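PDB 3N6Z: putative immunoglobulin A1 protease from Bacteroides ovatus, which is of unproven function but may be a hydrolase that cleaves immunoglobulin A1, and is built on an elongated parallel beta-solenoid. Local coordinates for residues G222-K227 and G252-I257; G232-C237 and I263-S268; G294-C299 and T325-V330. One frame throughout, in Å; residues are numbered along the deposited sequence.

Contact 1: residues G222-K227 and G252-I257. With SO4 (sulfate ion), chain C.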
loop_
_atom_site.group_PDB
_atom_site.type_symbol
_atom_site.label_atom_id
_atom_site.label_comp_id
_atom_site.label_asym_id
_atom_site.label_seq_id
_atom_site.Cartn_x
_atom_site.Cartn_y
_atom_site.Cartn_z
ATOM N N GLY A 222 -6.495 4.671 -3.984
ATOM C CA GLY A 222 -6.418 3.289 -4.442
ATOM C C GLY A 222 -5.136 2.621 -3.996
ATOM O O GLY A 222 -5.128 1.432 -3.678
ATOM N N ILE A 223 -4.033 3.397 -3.988
ATOM C CA ILE A 223 -2.708 2.918 -3.582
ATOM C C ILE A 223 -2.306 3.426 -2.187
ATOM O O ILE A 223 -1.965 2.607 -1.301
ATOM C CB ILE A 223 -1.636 3.263 -4.629
ATOM C CG1 ILE A 223 -1.977 2.569 -5.950
ATOM C CG2 ILE A 223 -0.191 2.930 -4.145
ATOM C CD1 ILE A 223 -1.839 1.039 -5.980
ATOM N N ALA A 224 -2.346 4.738 -1.968
ATOM C CA ALA A 224 -1.955 5.354 -0.707
ATOM C C ALA A 224 -3.001 6.396 -0.323
ATOM O O ALA A 224 -3.465 7.164 -1.165
ATOM C CB ALA A 224 -0.554 5.989 -0.827
ATOM N N GLY A 225 -3.272 6.518 0.972
ATOM C CA GLY A 225 -4.173 7.568 1.425
ATOM C C GLY A 225 -3.598 8.959 1.418
ATOM O O GLY A 225 -4.230 9.903 0.900
ATOM N N ARG A 226 -2.393 9.091 1.955
ATOM C CA ARG A 226 -1.805 10.370 2.282
ATOM C C ARG A 226 -0.305 10.331 1.989
ATOM O O ARG A 226 0.332 9.300 2.170
ATOM C CB ARG A 226 -2.084 10.642 3.771
ATOM C CG ARG A 226 -1.524 11.923 4.354
ATOM C CD ARG A 226 -1.750 11.911 5.858
ATOM N NE ARG A 226 -1.225 13.135 6.463
ATOM C CZ ARG A 226 -0.949 13.266 7.755
ATOM N NH1 ARG A 226 -1.234 12.288 8.611
ATOM N NH2 ARG A 226 -0.404 14.407 8.191
ATOM N N LYS A 227 0.242 11.469 1.599
ATOM C CA LYS A 227 1.674 11.684 1.408
ATOM C C LYS A 227 2.169 12.789 2.330
ATOM O O LYS A 227 1.624 13.907 2.307
ATOM C CB LYS A 227 1.933 12.083 -0.049
ATOM C CG LYS A 227 3.379 12.431 -0.352
ATOM C CD LYS A 227 4.341 11.247 -0.214
ATOM C CE LYS A 227 5.782 11.580 -0.608
ATOM N NZ LYS A 227 6.384 12.702 0.163
ATOM N N GLY A 252 -7.812 8.083 -7.207
ATOM C CA GLY A 252 -7.610 6.740 -7.739
ATOM C C GLY A 252 -6.262 6.157 -7.352
ATOM O O GLY A 252 -6.144 4.936 -7.204
ATOM N N ILE A 253 -5.263 7.014 -7.189
ATOM C CA ILE A 253 -3.945 6.613 -6.731
ATOM C C ILE A 253 -3.685 7.085 -5.290
ATOM O O ILE A 253 -3.347 6.267 -4.414
ATOM C CB ILE A 253 -2.811 7.064 -7.679
ATOM C CG1 ILE A 253 -2.976 6.416 -9.060
ATOM C CG2 ILE A 253 -1.436 6.720 -7.104
ATOM C CD1 ILE A 253 -2.790 4.898 -9.117
ATOM N N LEU A 254 -3.833 8.392 -5.065
ATOM C CA LEU A 254 -3.443 9.035 -3.810
ATOM C C LEU A 254 -4.577 9.928 -3.328
ATOM O O LEU A 254 -5.068 10.762 -4.092
ATOM C CB LEU A 254 -2.153 9.859 -3.992
ATOM C CG LEU A 254 -1.681 10.698 -2.787
ATOM C CD1 LEU A 254 -1.228 9.791 -1.612
ATOM C CD2 LEU A 254 -0.609 11.704 -3.191
ATOM N N GLY A 255 -4.951 9.831 -2.047
ATOM C CA GLY A 255 -5.953 10.749 -1.488
ATOM C C GLY A 255 -5.481 12.193 -1.380
ATOM O O GLY A 255 -6.071 13.087 -1.998
ATOM N N GLN A 256 -4.416 12.408 -0.622
ATOM C CA GLN A 256 -3.956 13.737 -0.251
ATOM C C GLN A 256 -2.455 13.883 -0.234
ATOM O O GLN A 256 -1.752 13.030 0.305
ATOM C CB GLN A 256 -4.478 14.114 1.145
ATOM C CG GLN A 256 -3.825 15.348 1.769
ATOM C CD GLN A 256 -4.527 15.862 3.000
ATOM O OE1 GLN A 256 -5.757 15.987 3.025
ATOM N NE2 GLN A 256 -3.736 16.157 4.044
ATOM N N ILE A 257 -1.972 15.004 -0.739
ATOM C CA ILE A 257 -0.616 15.498 -0.459
ATOM C C ILE A 257 -0.756 16.535 0.654
ATOM O O ILE A 257 -1.548 17.487 0.547
ATOM C CB ILE A 257 0.053 16.176 -1.694
ATOM C CG1 ILE A 257 0.029 15.258 -2.923
ATOM C CG2 ILE A 257 1.494 16.578 -1.349
ATOM C CD1 ILE A 257 0.473 15.974 -4.234
HETATM S S SO4 C . 0.206 14.037 11.773
HETATM O O1 SO4 C . 0.967 13.422 12.860
HETATM O O2 SO4 C . -0.564 15.180 12.250
HETATM O O3 SO4 C . 1.134 14.492 10.744
HETATM O O4 SO4 C . -0.712 13.032 11.265
#
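Two successive backbone N-H groups, those of Ile223 and Ala224, converge on one carbonyl oxygen, Ile253 O. The bond from Ala224 N to Ile253 O (3.1 Å) is nearly straight at 170°; the one from Ile223 N to the same oxygen (3.0 Å) comes in tilted from the carbonyl plane. Beyond this fork the strands run in parallel, with Gly255 N giving to Ala224 O, Gln256 N to Gly225 O and Lys227 N to Gln256 O. Inside, Ile223 and Ile253 lie side by side in the same rotamer, CG1 of the first 4.0 Å from CD1 of the second. Leu254 has CG anti to its backbone N (chi1 175°); its CD1 sits 3.9 Å from Ala224 CB, while CD2 meets Lys227 CB at 4.1 Å. On the face carrying Arg226 and Gln256, the extended arginine holds a sulfate ion, probably from the crystallisation liquor, at its guanidinium edge, NH1 to O4 at 2.8 Å and NH2 to O3 at 3.0 Å. Asp258 makes a salt bridge to the same NH2, and Lys227 NZ is bonded to Gly231 O and Asp262 O. Parallel strands in register, both cornering at a glycine (Gly225, Gly255), are characteristic of a parallel beta-helix.

Contact 2: residues G232-C237 and I263-S268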
loop_
_atom_site.group_PDB
_atom_site.type_symbol
_atom_site.label_atom_id
_atom_site.label_comp_id
_atom_site.label_asym_id
_atom_site.label_seq_id
_atom_site.Cartn_x
_atom_site.Cartn_y
_atom_site.Cartn_z
ATOM N N GLY A 232 9.859 11.518 -2.521
ATOM C CA GLY A 232 9.140 10.241 -2.557
ATOM C C GLY A 232 8.203 10.176 -3.713
ATOM O O GLY A 232 7.784 11.206 -4.270
ATOM N N PHE A 233 7.848 8.962 -4.091
ATOM C CA PHE A 233 7.099 8.776 -5.338
ATOM C C PHE A 233 6.292 7.496 -5.377
ATOM O O PHE A 233 6.541 6.567 -4.601
ATOM C CB PHE A 233 8.041 8.889 -6.575
ATOM C CG PHE A 233 9.081 7.804 -6.669
ATOM C CD1 PHE A 233 8.802 6.610 -7.331
ATOM C CD2 PHE A 233 10.355 7.968 -6.123
ATOM C CE1 PHE A 233 9.778 5.600 -7.438
ATOM C CE2 PHE A 233 11.308 6.943 -6.203
ATOM C CZ PHE A 233 11.040 5.804 -6.883
ATOM N N ILE A 234 5.384 7.471 -6.339
ATOM C CA ILE A 234 4.630 6.292 -6.731
ATOM C C ILE A 234 4.871 6.131 -8.238
ATOM O O ILE A 234 4.661 7.087 -9.006
ATOM C CB ILE A 234 3.126 6.415 -6.421
ATOM C CG1 ILE A 234 2.915 6.499 -4.894
ATOM C CG2 ILE A 234 2.320 5.263 -7.061
ATOM C CD1 ILE A 234 1.489 6.894 -4.451
ATOM N N GLU A 235 5.261 4.930 -8.669
ATOM C CA GLU A 235 5.623 4.647 -10.058
ATOM C C GLU A 235 5.087 3.275 -10.469
ATOM O O GLU A 235 5.210 2.339 -9.703
ATOM C CB GLU A 235 7.164 4.690 -10.114
ATOM C CG GLU A 235 7.838 4.432 -11.368
ATOM C CD GLU A 235 9.252 5.003 -11.271
ATOM O OE1 GLU A 235 10.112 4.346 -10.682
ATOM O OE2 GLU A 235 9.455 6.157 -11.701
ATOM N N ASN A 236 4.569 3.149 -11.681
ATOM C CA ASN A 236 4.141 1.871 -12.218
ATOM C C ASN A 236 3.135 1.181 -11.305
ATOM O O ASN A 236 3.240 0.001 -10.992
ATOM C CB ASN A 236 5.328 0.974 -12.550
ATOM C CG ASN A 236 6.434 1.684 -13.368
ATOM O OD1 ASN A 236 7.597 1.456 -13.132
ATOM N ND2 ASN A 236 6.066 2.515 -14.306
ATOM N N CYS A 237 2.141 1.941 -10.866
ATOM C CA CYS A 237 1.068 1.381 -10.033
ATOM C C CYS A 237 -0.289 1.623 -10.638
ATOM O O CYS A 237 -0.515 2.624 -11.310
ATOM C CB CYS A 237 1.064 1.972 -8.623
ATOM S SG CYS A 237 2.530 1.563 -7.640
ATOM N N ILE A 263 5.063 15.017 -4.023
ATOM C CA ILE A 263 5.184 13.662 -4.540
ATOM C C ILE A 263 5.444 13.751 -6.023
ATOM O O ILE A 263 5.065 14.725 -6.666
ATOM C CB ILE A 263 3.848 12.823 -4.319
ATOM C CG1 ILE A 263 4.132 11.310 -4.350
ATOM C CG2 ILE A 263 2.696 13.241 -5.250
ATOM C CD1 ILE A 263 2.949 10.427 -3.899
ATOM N N ALA A 264 6.015 12.689 -6.572
ATOM C CA ALA A 264 5.963 12.415 -8.017
ATOM C C ALA A 264 5.117 11.153 -8.194
ATOM O O ALA A 264 5.293 10.183 -7.471
ATOM C CB ALA A 264 7.388 12.228 -8.628
ATOM N N ILE A 265 4.206 11.205 -9.149
ATOM C CA ILE A 265 3.450 10.020 -9.574
ATOM C C ILE A 265 3.690 9.910 -11.080
ATOM O O ILE A 265 3.354 10.820 -11.857
ATOM C CB ILE A 265 1.940 10.042 -9.255
ATOM C CG1 ILE A 265 1.696 10.313 -7.766
ATOM C CG2 ILE A 265 1.282 8.707 -9.689
ATOM C CD1 ILE A 265 0.251 10.361 -7.369
ATOM N N LYS A 266 4.260 8.771 -11.475
ATOM C CA LYS A 266 4.688 8.542 -12.849
ATOM C C LYS A 266 4.222 7.176 -13.305
ATOM O O LYS A 266 4.293 6.212 -12.551
ATOM C CB LYS A 266 6.217 8.601 -12.968
ATOM C CG LYS A 266 6.819 9.945 -12.481
ATOM C CD LYS A 266 8.372 9.980 -12.637
ATOM C CE LYS A 266 9.011 11.140 -11.851
ATOM N NZ LYS A 266 10.509 11.069 -11.705
ATOM N N ASN A 267 3.795 7.083 -14.552
ATOM C CA ASN A 267 3.451 5.812 -15.172
ATOM C C ASN A 267 2.517 5.010 -14.281
ATOM O O ASN A 267 2.838 3.918 -13.831
ATOM C CB ASN A 267 4.714 5.007 -15.499
ATOM C CG ASN A 267 5.602 5.727 -16.460
ATOM O OD1 ASN A 267 6.791 6.049 -16.157
ATOM N ND2 ASN A 267 5.084 5.990 -17.607
ATOM N N SER A 268 1.356 5.580 -14.023
ATOM C CA SER A 268 0.350 5.018 -13.130
ATOM C C SER A 268 -1.034 5.193 -13.690
ATOM O O SER A 268 -1.274 6.015 -14.598
ATOM C CB SER A 268 0.506 5.613 -11.724
ATOM O OG SER A 268 1.787 5.211 -11.149
HETATM O O HOH W 1 10.745 7.995 -10.208
HETATM O O HOH W 2 8.661 3.894 -14.818
#
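Ile263 pushes its long branch into the hollow between Gly232 and Ile234. With CG1 anti to the backbone N (chi1 -158°), that atom lies 3.7 Å from Gly232 O and near Phe233 CA, and CD1 goes on to meet Ile234 CD1 at 3.9 Å, the two isoleucines crossing obliquely. Leu190, Leu254 and Ile257 press on Ile263 from outside. Farther along the same face, Ile234 CB looks across to Ile265 CG1, and Ile234 CG2 rests against Ser268 OG. On the face of Phe233 and Ala264 the CB atoms of these two residues touch at 4.0 Å, and the phenylalanine ring, led away from this neighbour, stacks on Tyr200. A water over the centre of that ring donates to Glu235 OE2 and weakly accepts from Lys266 NZ; Glu235 OE1 is in a salt bridge with Lys202. Where the two chains turn their corners, Asn236 and Asn267 both take left-handed backbone angles and lie side by side, amide planes 28° apart. Stacking of asparagines at the corner resembles that of parallel beta-helices, though here a water accepts from Asn236 ND2 and donates to Asn267 OD1, while the direct amide bond runs from Asn267 ND2 to Asn298 OD1 of the next coil. Asn236 OD1 is bonded to Lys202 NZ, and Trp344 of helix 334-344 lies against both asparagines. Just past the corner, Ser268 OG fits between the strands: it donates to Lys266 O (3.0 Å) from above the carbonyl plane and takes a weak bond from Cys237 N (3.3 Å). Asn236 N reaches the same Lys266 O, in plane, at 3.2 Å.

Contact 3: residues G294-C299 and T325-V330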
loop_
_atom_site.group_PDB
_atom_site.type_symbol
_atom_site.label_atom_id
_atom_site.label_comp_id
_atom_site.label_asym_id
_atom_site.label_seq_id
_atom_site.Cartn_x
_atom_site.Cartn_y
_atom_site.Cartn_z
ATOM N N GLY A 294 2.047 18.085 -6.458
ATOM C CA GLY A 294 2.685 16.956 -7.102
ATOM C C GLY A 294 3.200 17.222 -8.506
ATOM O O GLY A 294 2.788 18.178 -9.174
ATOM N N SER A 295 4.093 16.329 -8.929
ATOM C CA SER A 295 4.678 16.317 -10.254
ATOM C C SER A 295 4.288 15.001 -10.937
ATOM O O SER A 295 4.494 13.920 -10.378
ATOM C CB SER A 295 6.194 16.444 -10.197
ATOM O OG SER A 295 6.585 17.652 -9.593
ATOM N N TYR A 296 3.745 15.099 -12.133
ATOM C CA TYR A 296 3.119 13.952 -12.763
ATOM C C TYR A 296 3.639 13.702 -14.152
ATOM O O TYR A 296 3.926 14.650 -14.913
ATOM C CB TYR A 296 1.603 14.171 -12.831
ATOM C CG TYR A 296 1.006 14.515 -11.469
ATOM C CD1 TYR A 296 1.009 13.597 -10.436
ATOM C CD2 TYR A 296 0.551 15.783 -11.184
ATOM C CE1 TYR A 296 0.512 13.911 -9.188
ATOM C CE2 TYR A 296 0.041 16.108 -9.933
ATOM C CZ TYR A 296 0.030 15.167 -8.928
ATOM O OH TYR A 296 -0.437 15.469 -7.677
ATOM N N GLU A 297 3.702 12.418 -14.515
ATOM C CA GLU A 297 4.061 12.025 -15.875
ATOM C C GLU A 297 3.300 10.744 -16.188
ATOM O O GLU A 297 3.328 9.820 -15.383
ATOM C CB GLU A 297 5.567 11.796 -15.963
ATOM C CG GLU A 297 6.057 11.372 -17.327
ATOM C CD GLU A 297 7.561 11.166 -17.439
ATOM O OE1 GLU A 297 8.272 11.160 -16.407
ATOM O OE2 GLU A 297 8.010 10.985 -18.595
ATOM N N ASN A 298 2.690 10.658 -17.369
ATOM C CA ASN A 298 2.081 9.419 -17.842
ATOM C C ASN A 298 1.111 8.816 -16.810
ATOM O O ASN A 298 1.301 7.668 -16.354
ATOM C CB ASN A 298 3.146 8.382 -18.231
ATOM C CG ASN A 298 4.102 8.844 -19.331
ATOM O OD1 ASN A 298 5.232 8.300 -19.438
ATOM N ND2 ASN A 298 3.685 9.777 -20.133
ATOM N N CYS A 299 0.126 9.632 -16.406
ATOM C CA CYS A 299 -0.915 9.209 -15.481
ATOM C C CYS A 299 -2.236 9.106 -16.226
ATOM O O CYS A 299 -2.671 10.089 -16.880
ATOM C CB CYS A 299 -1.045 10.188 -14.323
ATOM S SG CYS A 299 0.380 10.147 -13.168
ATOM N N THR A 325 -6.844 21.532 -6.749
ATOM C CA THR A 325 -6.988 20.549 -5.688
ATOM C C THR A 325 -6.815 19.105 -6.178
ATOM O O THR A 325 -6.223 18.253 -5.496
ATOM C CB THR A 325 -8.366 20.765 -5.027
ATOM O OG1 THR A 325 -8.347 22.066 -4.419
ATOM C CG2 THR A 325 -8.689 19.694 -3.984
ATOM N N THR A 326 -7.410 18.826 -7.336
ATOM C CA THR A 326 -7.436 17.480 -7.870
ATOM C C THR A 326 -6.557 17.340 -9.089
ATOM O O THR A 326 -6.224 18.318 -9.772
ATOM C CB THR A 326 -8.888 17.033 -8.228
ATOM O OG1 THR A 326 -9.427 17.834 -9.292
ATOM C CG2 THR A 326 -9.830 17.080 -7.011
ATOM N N PHE A 327 -6.161 16.101 -9.366
ATOM C CA PHE A 327 -5.475 15.771 -10.610
ATOM C C PHE A 327 -6.165 14.566 -11.221
ATOM O O PHE A 327 -6.276 13.536 -10.555
ATOM C CB PHE A 327 -3.988 15.490 -10.367
ATOM C CG PHE A 327 -3.248 15.035 -11.616
ATOM C CD1 PHE A 327 -3.326 15.772 -12.791
ATOM C CD2 PHE A 327 -2.497 13.870 -11.609
ATOM C CE1 PHE A 327 -2.634 15.355 -13.927
ATOM C CE2 PHE A 327 -1.827 13.446 -12.729
ATOM C CZ PHE A 327 -1.911 14.169 -13.888
ATOM N N HIS A 328 -6.543 14.684 -12.506
ATOM C CA HIS A 328 -7.351 13.655 -13.154
ATOM C C HIS A 328 -6.599 12.794 -14.163
ATOM O O HIS A 328 -7.126 11.781 -14.592
ATOM C CB HIS A 328 -8.518 14.293 -13.887
ATOM C CG HIS A 328 -9.531 14.916 -12.983
ATOM N ND1 HIS A 328 -10.042 14.284 -11.860
ATOM C CD2 HIS A 328 -10.136 16.124 -13.055
ATOM C CE1 HIS A 328 -10.933 15.089 -11.296
ATOM N NE2 HIS A 328 -11.022 16.203 -12.017
ATOM N N GLY A 329 -5.378 13.177 -14.562
ATOM C CA GLY A 329 -4.715 12.402 -15.596
ATOM C C GLY A 329 -5.501 12.388 -16.919
ATOM O O GLY A 329 -6.361 13.227 -17.132
ATOM N N VAL A 330 -5.156 11.443 -17.784
ATOM C CA VAL A 330 -5.706 11.340 -19.130
ATOM C C VAL A 330 -6.497 10.045 -19.291
ATOM O O VAL A 330 -5.988 8.970 -18.981
ATOM C CB VAL A 330 -4.562 11.402 -20.163
ATOM C CG1 VAL A 330 -5.078 11.096 -21.590
ATOM C CG2 VAL A 330 -3.840 12.779 -20.073
#
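Tyr296 is the first residue of 294-299 to meet the other segment, laying its ring on Phe327 in an offset stack with centroids 4.0 Å apart and planes at 15°. Phe327 CD2 lies over the centre of the tyrosine ring, Phe327 CE2 comes to 3.3 Å from Tyr296 CG, and the two side chains slide past each other in opposite directions. Gly294 C covers the other face of the tyrosine toward its rim, and the hydroxyl is bonded to Ala291 O. Glu297 and Asn298 carry the chain round its corner. Cys299 then turns back to Phe327: CB is 3.7 Å from CE2, and SG, placed beside its own backbone N (chi1 -70°), lies in the plane of the phenylalanine ring at its edge, 5.4 Å from the centroid. Cys299 O accepts from Val330 N at 3.0 Å. Gly329, at positive phi, brings its CA to 3.3 Å from Cys299 O, while its N lies over the face of Phe327 turned from Tyr296. Ile286 and Ala291 also pack on Phe327. Tyr296 and Cys299 both touch Ile265 of strand 263-266 on one side; on the other, strand 299-302 pairs in parallel with the outermost strand 330-332, which leads into helix 334-344.

The three contacts cluster with centres 10 to 12 Å apart, each tying successive coils together along the solenoid. Contacts 1 and 2 alternate along the chain: strand 224-227 leads to 233-235, and 254-257 to 263-266, so they join the same two coils at successive strands. Ile253, Leu254 and Ile257 of contact 1 pack on Ile234 and Ile263 of contact 2 in the interior. Contact 3 follows in sequence and continues the stack, since strand 294-296 pairs with 263-266; Ile257 also reaches Tyr296. There the regular repeat gives way to the loop 325-330, whose Phe327 faces the interior at the C-terminal end of the solenoid, where strand 330-332 is outermost in its sheet.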